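Cytosol aminopeptidase (Staphylococcus aureus subsp. aureus, PDB 3KZW) probably catalyses the release of N-terminal amino acids, preferentially leucine, from peptides, as a metal-dependent cytosolic leucyl aminopeptidase. Local coordinates at residues I398-D403 / F432-T437; N418-I423 / I479-A484. All blocks are in the same frame, centred on the assembly; numbering follows the deposited sequence.

Contact 1: residues I398-D403 / F432-T437; sequences IVALGD and FELPIT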
ATOM      1  N   ILE A 398       2.427  -5.100  20.923  1.00  2.59           N
ATOM      2  CA  ILE A 398       1.209  -5.837  20.583  1.00  2.61           C
ATOM      3  C   ILE A 398       1.538  -6.970  19.610  1.00  2.61           C
ATOM      4  O   ILE A 398       1.039  -8.084  19.758  1.00  2.60           O
ATOM      5  CB  ILE A 398       0.105  -4.907  20.004  1.00  2.62           C
ATOM      6  CG1 ILE A 398      -0.281  -3.836  21.030  1.00  2.65           C
ATOM      7  CG2 ILE A 398      -1.130  -5.708  19.588  1.00  2.62           C
ATOM      8  CD1 ILE A 398      -1.134  -2.710  20.479  1.00  2.59           C
ATOM      9  N   VAL A 399       2.393  -6.683  18.632  1.00  2.62           N
ATOM     10  CA  VAL A 399       2.838  -7.691  17.665  1.00  2.62           C
ATOM     11  C   VAL A 399       3.595  -8.817  18.371  1.00  2.58           C
ATOM     12  O   VAL A 399       3.463  -9.986  18.009  1.00  2.56           O
ATOM     13  CB  VAL A 399       3.707  -7.063  16.543  1.00  2.62           C
ATOM     14  CG1 VAL A 399       4.186  -8.123  15.552  1.00  2.64           C
ATOM     15  CG2 VAL A 399       2.925  -5.982  15.807  1.00  2.54           C
ATOM     16  N   ALA A 400       4.356  -8.448  19.398  1.00  2.63           N
ATOM     17  CA  ALA A 400       5.162  -9.387  20.177  1.00  2.61           C
ATOM     18  C   ALA A 400       4.330 -10.357  21.017  1.00  2.67           C
ATOM     19  O   ALA A 400       4.463 -11.574  20.878  1.00  2.71           O
ATOM     20  CB  ALA A 400       6.136  -8.629  21.066  1.00  2.59           C
ATOM     21  N   LEU A 401       3.467  -9.815  21.876  1.00  2.65           N
ATOM     22  CA  LEU A 401       2.785 -10.617  22.892  1.00  2.62           C
ATOM     23  C   LEU A 401       1.283 -10.793  22.669  1.00  2.66           C
ATOM     24  O   LEU A 401       0.628 -11.539  23.400  1.00  2.69           O
ATOM     25  CB  LEU A 401       3.041 -10.032  24.287  1.00  2.59           C
ATOM     26  CG  LEU A 401       4.495  -9.910  24.769  1.00  2.60           C
ATOM     27  CD1 LEU A 401       4.553  -9.169  26.090  1.00  2.63           C
ATOM     28  CD2 LEU A 401       5.177 -11.265  24.899  1.00  2.54           C
ATOM     29  N   GLY A 402       0.742 -10.116  21.662  1.00  2.62           N
ATOM     30  CA  GLY A 402      -0.699 -10.135  21.426  1.00  2.64           C
ATOM     31  C   GLY A 402      -1.379  -8.972  22.114  1.00  2.64           C
ATOM     32  O   GLY A 402      -0.755  -8.247  22.888  1.00  2.64           O
ATOM     33  N   ASP A 403      -2.667  -8.801  21.836  1.00  2.72           N
ATOM     34  CA  ASP A 403      -3.430  -7.667  22.348  1.00  2.71           C
ATOM     35  C   ASP A 403      -3.798  -7.772  23.830  1.00  2.71           C
ATOM     36  O   ASP A 403      -4.136  -6.770  24.454  1.00  2.77           O
ATOM     37  CB  ASP A 403      -4.702  -7.483  21.521  1.00  2.75           C
ATOM     38  CG  ASP A 403      -5.270  -6.088  21.644  1.00  3.05           C
ATOM     39  OD1 ASP A 403      -4.719  -5.161  20.998  1.00  3.22           O
ATOM     40  OD2 ASP A 403      -6.259  -5.911  22.395  1.00  3.11           O
ATOM     41  N   PHE A 432       4.348 -10.038  30.799  1.00  2.63           N
ATOM     42  CA  PHE A 432       5.549 -10.811  30.485  1.00  2.62           C
ATOM     43  C   PHE A 432       6.753  -9.931  30.161  1.00  2.65           C
ATOM     44  O   PHE A 432       6.604  -8.818  29.651  1.00  2.69           O
ATOM     45  CB  PHE A 432       5.273 -11.816  29.362  1.00  2.58           C
ATOM     46  CG  PHE A 432       4.310 -12.899  29.751  1.00  2.62           C
ATOM     47  CD1 PHE A 432       4.751 -14.027  30.433  1.00  2.62           C
ATOM     48  CD2 PHE A 432       2.956 -12.785  29.455  1.00  2.68           C
ATOM     49  CE1 PHE A 432       3.863 -15.030  30.809  1.00  2.59           C
ATOM     50  CE2 PHE A 432       2.056 -13.783  29.824  1.00  2.60           C
ATOM     51  CZ  PHE A 432       2.515 -14.908  30.502  1.00  2.63           C
ATOM     52  N   GLU A 433       7.943 -10.440  30.470  1.00  2.66           N
ATOM     53  CA  GLU A 433       9.173  -9.674  30.312  1.00  2.63           C
ATOM     54  C   GLU A 433       9.702  -9.692  28.881  1.00  2.68           C
ATOM     55  O   GLU A 433       9.681 -10.723  28.206  1.00  2.68           O
ATOM     56  CB  GLU A 433      10.253 -10.175  31.280  1.00  2.60           C
ATOM     57  CG  GLU A 433      11.473  -9.252  31.380  1.00  2.67           C
ATOM     58  CD  GLU A 433      12.616  -9.823  32.215  1.00  2.78           C
ATOM     59  OE1 GLU A 433      12.459 -10.922  32.800  1.00  2.80           O
ATOM     60  OE2 GLU A 433      13.678  -9.161  32.281  1.00  2.56           O
ATOM     61  N   LEU A 434      10.161  -8.527  28.434  1.00  2.69           N
ATOM     62  CA  LEU A 434      10.978  -8.403  27.233  1.00  2.62           C
ATOM     63  C   LEU A 434      12.305  -7.749  27.628  1.00  2.62           C
ATOM     64  O   LEU A 434      12.348  -6.973  28.585  1.00  2.63           O
ATOM     65  CB  LEU A 434      10.251  -7.580  26.168  1.00  2.64           C
ATOM     66  CG  LEU A 434       8.961  -8.140  25.561  1.00  2.57           C
ATOM     67  CD1 LEU A 434       8.368  -7.145  24.586  1.00  2.55           C
ATOM     68  CD2 LEU A 434       9.201  -9.470  24.871  1.00  2.55           C
ATOM     69  N   PRO A 435      13.395  -8.059  26.901  1.00  2.62           N
ATOM     70  CA  PRO A 435      14.719  -7.627  27.351  1.00  2.60           C
ATOM     71  C   PRO A 435      15.151  -6.232  26.886  1.00  2.62           C
ATOM     72  O   PRO A 435      14.644  -5.722  25.887  1.00  2.67           O
ATOM     73  CB  PRO A 435      15.641  -8.678  26.739  1.00  2.57           C
ATOM     74  CG  PRO A 435      14.956  -9.089  25.486  1.00  2.59           C
ATOM     75  CD  PRO A 435      13.474  -8.888  25.684  1.00  2.59           C
ATOM     76  N   ILE A 436      16.073  -5.628  27.635  1.00  2.65           N
ATOM     77  CA  ILE A 436      16.828  -4.462  27.182  1.00  2.60           C
ATOM     78  C   ILE A 436      18.299  -4.867  27.181  1.00  2.63           C
ATOM     79  O   ILE A 436      18.897  -5.057  28.245  1.00  2.69           O
ATOM     80  CB  ILE A 436      16.636  -3.229  28.096  1.00  2.56           C
ATOM     81  CG1 ILE A 436      15.152  -2.889  28.265  1.00  2.64           C
ATOM     82  CG2 ILE A 436      17.397  -2.031  27.538  1.00  2.57           C
ATOM     83  CD1 ILE A 436      14.864  -1.901  29.388  1.00  2.58           C
ATOM     84  N   THR A 437      18.877  -5.007  25.990  1.00  2.62           N
ATOM     85  CA  THR A 437      20.260  -5.463  25.858  1.00  2.61           C
ATOM     86  C   THR A 437      21.218  -4.331  25.481  1.00  2.64           C
ATOM     87  O   THR A 437      20.805  -3.180  25.330  1.00  2.66           O
ATOM     88  CB  THR A 437      20.394  -6.613  24.831  1.00  2.62           C
ATOM     89  OG1 THR A 437      20.216  -6.102  23.505  1.00  2.60           O
ATOM     90  CG2 THR A 437      19.375  -7.715  25.107  1.00  2.62           C
TER

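Contact 2: residues N418-I423 / I479-A484; sequences NDILQI and IHFDIA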
ATOM      1  N   ASN A 418      10.356  -9.638  39.127  1.00  2.67           N
ATOM      2  CA  ASN A 418       9.993 -11.032  39.373  1.00  2.69           C
ATOM      3  C   ASN A 418       8.816 -11.187  40.329  1.00  2.77           C
ATOM      4  O   ASN A 418       7.971 -12.066  40.143  1.00  2.78           O
ATOM      5  CB  ASN A 418      11.199 -11.829  39.874  1.00  2.70           C
ATOM      6  CG  ASN A 418      12.024 -12.412  38.740  1.00  2.77           C
ATOM      7  OD1 ASN A 418      12.052 -11.877  37.631  1.00  2.89           O
ATOM      8  ND2 ASN A 418      12.699 -13.519  39.015  1.00  2.86           N
ATOM      9  N   ASP A 419       8.756 -10.324  41.340  1.00  2.85           N
ATOM     10  CA  ASP A 419       7.636 -10.318  42.277  1.00  3.10           C
ATOM     11  C   ASP A 419       6.354  -9.880  41.586  1.00  2.97           C
ATOM     12  O   ASP A 419       5.294 -10.464  41.807  1.00  3.05           O
ATOM     13  CB  ASP A 419       7.927  -9.406  43.469  1.00  3.29           C
ATOM     14  CG  ASP A 419       9.108  -9.879  44.289  1.00  4.17           C
ATOM     15  OD1 ASP A 419       9.386 -11.100  44.291  1.00  4.82           O
ATOM     16  OD2 ASP A 419       9.761  -9.029  44.933  1.00  5.58           O
ATOM     17  N   ILE A 420       6.467  -8.856  40.742  1.00  2.79           N
ATOM     18  CA  ILE A 420       5.321  -8.316  40.017  1.00  2.71           C
ATOM     19  C   ILE A 420       4.796  -9.305  38.973  1.00  2.75           C
ATOM     20  O   ILE A 420       3.580  -9.461  38.816  1.00  2.77           O
ATOM     21  CB  ILE A 420       5.643  -6.932  39.401  1.00  2.68           C
ATOM     22  CG1 ILE A 420       5.711  -5.878  40.510  1.00  2.60           C
ATOM     23  CG2 ILE A 420       4.601  -6.527  38.353  1.00  2.63           C
ATOM     24  CD1 ILE A 420       6.369  -4.590  40.098  1.00  2.72           C
ATOM     25  N   LEU A 421       5.712  -9.985  38.281  1.00  2.69           N
ATOM     26  CA  LEU A 421       5.335 -11.023  37.321  1.00  2.65           C
ATOM     27  C   LEU A 421       4.598 -12.176  38.002  1.00  2.65           C
ATOM     28  O   LEU A 421       3.713 -12.787  37.407  1.00  2.73           O
ATOM     29  CB  LEU A 421       6.561 -11.545  36.563  1.00  2.66           C
ATOM     30  CG  LEU A 421       7.302 -10.606  35.604  1.00  2.64           C
ATOM     31  CD1 LEU A 421       8.574 -11.268  35.105  1.00  2.69           C
ATOM     32  CD2 LEU A 421       6.429 -10.172  34.432  1.00  2.59           C
ATOM     33  N   GLN A 422       4.966 -12.462  39.249  1.00  2.64           N
ATOM     34  CA  GLN A 422       4.271 -13.466  40.055  1.00  2.70           C
ATOM     35  C   GLN A 422       2.889 -12.994  40.489  1.00  2.71           C
ATOM     36  O   GLN A 422       1.903 -13.717  40.330  1.00  2.77           O
ATOM     37  CB  GLN A 422       5.099 -13.856  41.284  1.00  2.68           C
ATOM     38  CG  GLN A 422       5.786 -15.209  41.171  1.00  2.82           C
ATOM     39  CD  GLN A 422       4.797 -16.366  41.160  1.00  2.92           C
ATOM     40  OE1 GLN A 422       3.876 -16.419  41.979  1.00  2.84           O
ATOM     41  NE2 GLN A 422       4.986 -17.300  40.229  1.00  2.96           N
ATOM     42  N   ILE A 423       2.832 -11.781  41.037  1.00  2.70           N
ATOM     43  CA  ILE A 423       1.592 -11.192  41.537  1.00  2.66           C
ATOM     44  C   ILE A 423       0.549 -11.084  40.424  1.00  2.67           C
ATOM     45  O   ILE A 423      -0.613 -11.436  40.624  1.00  2.67           O
ATOM     46  CB  ILE A 423       1.849  -9.806  42.190  1.00  2.67           C
ATOM     47  CG1 ILE A 423       2.499  -9.978  43.565  1.00  2.58           C
ATOM     48  CG2 ILE A 423       0.556  -8.998  42.305  1.00  2.65           C
ATOM     49  CD1 ILE A 423       3.245  -8.751  44.062  1.00  2.63           C
ATOM     50  N   ILE A 479      11.122  -0.029  36.304  1.00  2.63           N
ATOM     51  CA  ILE A 479      10.327  -0.963  35.511  1.00  2.65           C
ATOM     52  C   ILE A 479       9.402  -0.209  34.554  1.00  2.68           C
ATOM     53  O   ILE A 479       8.644   0.669  34.965  1.00  2.73           O
ATOM     54  CB  ILE A 479       9.507  -1.947  36.374  1.00  2.66           C
ATOM     55  CG1 ILE A 479      10.410  -2.695  37.357  1.00  2.58           C
ATOM     56  CG2 ILE A 479       8.770  -2.942  35.476  1.00  2.64           C
ATOM     57  CD1 ILE A 479       9.663  -3.479  38.414  1.00  2.63           C
ATOM     58  N   HIS A 480       9.483  -0.562  33.274  1.00  2.69           N
ATOM     59  CA  HIS A 480       8.663   0.048  32.234  1.00  2.64           C
ATOM     60  C   HIS A 480       7.565  -0.919  31.788  1.00  2.69           C
ATOM     61  O   HIS A 480       7.843  -2.062  31.411  1.00  2.71           O
ATOM     62  CB  HIS A 480       9.547   0.473  31.053  1.00  2.62           C
ATOM     63  CG  HIS A 480       8.785   0.811  29.811  1.00  2.68           C
ATOM     64  ND1 HIS A 480       7.909   1.873  29.741  1.00  2.82           N
ATOM     65  CD2 HIS A 480       8.769   0.229  28.588  1.00  2.77           C
ATOM     66  CE1 HIS A 480       7.379   1.926  28.531  1.00  2.82           C
ATOM     67  NE2 HIS A 480       7.886   0.941  27.811  1.00  2.85           N
ATOM     68  N   PHE A 481       6.320  -0.455  31.841  1.00  2.67           N
ATOM     69  CA  PHE A 481       5.169  -1.264  31.445  1.00  2.67           C
ATOM     70  C   PHE A 481       4.528  -0.748  30.157  1.00  2.71           C
ATOM     71  O   PHE A 481       3.883   0.308  30.152  1.00  2.75           O
ATOM     72  CB  PHE A 481       4.120  -1.299  32.559  1.00  2.65           C
ATOM     73  CG  PHE A 481       4.564  -2.019  33.800  1.00  2.63           C
ATOM     74  CD1 PHE A 481       4.629  -3.409  33.829  1.00  2.63           C
ATOM     75  CD2 PHE A 481       4.890  -1.311  34.950  1.00  2.60           C
ATOM     76  CE1 PHE A 481       5.030  -4.080  34.981  1.00  2.65           C
ATOM     77  CE2 PHE A 481       5.282  -1.971  36.106  1.00  2.64           C
ATOM     78  CZ  PHE A 481       5.352  -3.360  36.122  1.00  2.64           C
ATOM     79  N   ASP A 482       4.709  -1.496  29.070  1.00  2.70           N
ATOM     80  CA  ASP A 482       4.064  -1.175  27.800  1.00  2.65           C
ATOM     81  C   ASP A 482       2.706  -1.867  27.747  1.00  2.66           C
ATOM     82  O   ASP A 482       2.618  -3.076  27.523  1.00  2.69           O
ATOM     83  CB  ASP A 482       4.941  -1.592  26.614  1.00  2.62           C
ATOM     84  CG  ASP A 482       4.593  -0.847  25.325  1.00  2.86           C
ATOM     85  OD1 ASP A 482       3.456  -0.335  25.185  1.00  2.96           O
ATOM     86  OD2 ASP A 482       5.468  -0.773  24.435  1.00  2.93           O
ATOM     87  N   ILE A 483       1.655  -1.085  27.972  1.00  2.67           N
ATOM     88  CA  ILE A 483       0.292  -1.604  28.040  1.00  2.65           C
ATOM     89  C   ILE A 483      -0.544  -1.179  26.828  1.00  2.69           C
ATOM     90  O   ILE A 483      -1.758  -1.011  26.927  1.00  2.71           O
ATOM     91  CB  ILE A 483      -0.415  -1.205  29.371  1.00  2.64           C
ATOM     92  CG1 ILE A 483      -0.435   0.318  29.557  1.00  2.68           C
ATOM     93  CG2 ILE A 483       0.257  -1.889  30.554  1.00  2.62           C
ATOM     94  CD1 ILE A 483      -1.451   0.814  30.576  1.00  2.63           C
ATOM     95  N   ALA A 484       0.114  -1.024  25.682  1.00  2.66           N
ATOM     96  CA  ALA A 484      -0.562  -0.629  24.446  1.00  2.67           C
ATOM     97  C   ALA A 484      -1.700  -1.580  24.081  1.00  2.69           C
ATOM     98  O   ALA A 484      -2.741  -1.157  23.570  1.00  2.79           O
ATOM     99  CB  ALA A 484       0.439  -0.526  23.304  1.00  2.63           C
TER

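Contact 1: residues I398-D403 / F432-T437
L401 and A400, the last two residues of helix 395-401, meet F432 and L434 of the strand 431-433 region mainly through apolar side chains, a compact example of how a helix end is fitted against the margin of a sheet. L401 contributes the largest share. Its CB points toward the other segment, yet neither CB nor CG comes within 4.5 Å of it, and only the methyls touch. A chi1 of -59° sets CG on the side of F432 and L434, anti to the carbonyl carbon, and the two methyls then part. CD1 goes to F432, lying 4.3 Å from F432 CB and 4.1 Å from F432 O, so it rests against the root of the phenylalanine and not against its ring. The other branch turns to the second leucine: L401 CD2 and L434 CD2 are 4.4 Å apart, methyl to methyl. L434 in turn sends its remaining branch to the helix, with L434 CD1 4.4 Å from A400 CB. The two leucines thus touch through one methyl each, and the small alanine completes the patch. Immediately after L401 the helix stops: G402 adopts a positive phi, while G402 N still bonds to I398 O at 2.8 Å. L401 and L434 also both touch A407 of strand 406-411, which pairs with strand 431-433. A400 and L434 also pack on A400 and L434 of a second subunit, so the same apolar surface continues into the assembly. This is a helix-on-sheet contact of the alpha/beta catalytic domain of the leucine aminopeptidase family, placed at a subunit interface of its hexamer.

Contact 2: residues N418-I423 / I479-A484
A buried, wholly apolar helix-on-sheet contact joins I420 of helix 414-426 to I479 and F481 of strand 478-482, which runs between strands 386-391 and 406-411. One isoleucine provides the entire helical side of it, using both branches. The longer branch meets I479 tip to tip, with I420 CD1 3.9 Å from I479 CD1. The shorter serves the aromatic: CG2, anti to the backbone N of I420, approaches the far end of the phenylalanine, 3.9 Å from F481 CZ, and the two side chains cross obliquely. Within the strand, I479 and F481 support each other, since I479 CG2 lies over one face of the F481 ring, 3.5 Å above its plane and displaced toward the rim. The ring of F390 on the adjacent strand also meets F481, with planes at about 15°. T507 and W511 of helix 505-512 also pack on I420 and help enclose it. H480 and D482 alternate with the hydrophobic pair along the strand and engage other partners, H480 ND1 bonding to D389 OD1 and D482 OD2 to T394 OG1. I479 and F481 thus face helix 414-426 while D482 packs on A397 of helix 395-401, consistent with the three-layer alpha/beta/alpha catalytic domain of this family.

How the contacts relate
Contacts 1 and 2 interlock along the chain, their segments alternating, and their centres lie 11 Å apart on one sheet. Helix 414-426 leads from strand 406-411 to the parallel strand 431-433 in a beta-alpha-beta crossover, so contact 2 uses the helix of that unit and contact 1 its second strand. The sheet separates helix 395-401 from helix 414-426. Among the direct touches between the contacts, F432 CA lies 4.1 Å from L421 CD2, and I398 CD1 is 3.8 Å from A484 O. Neither contact coordinates a metal: the side chain of L401 lies about 12 Å from a sodium ion, and that of I479 about 11 Å from one.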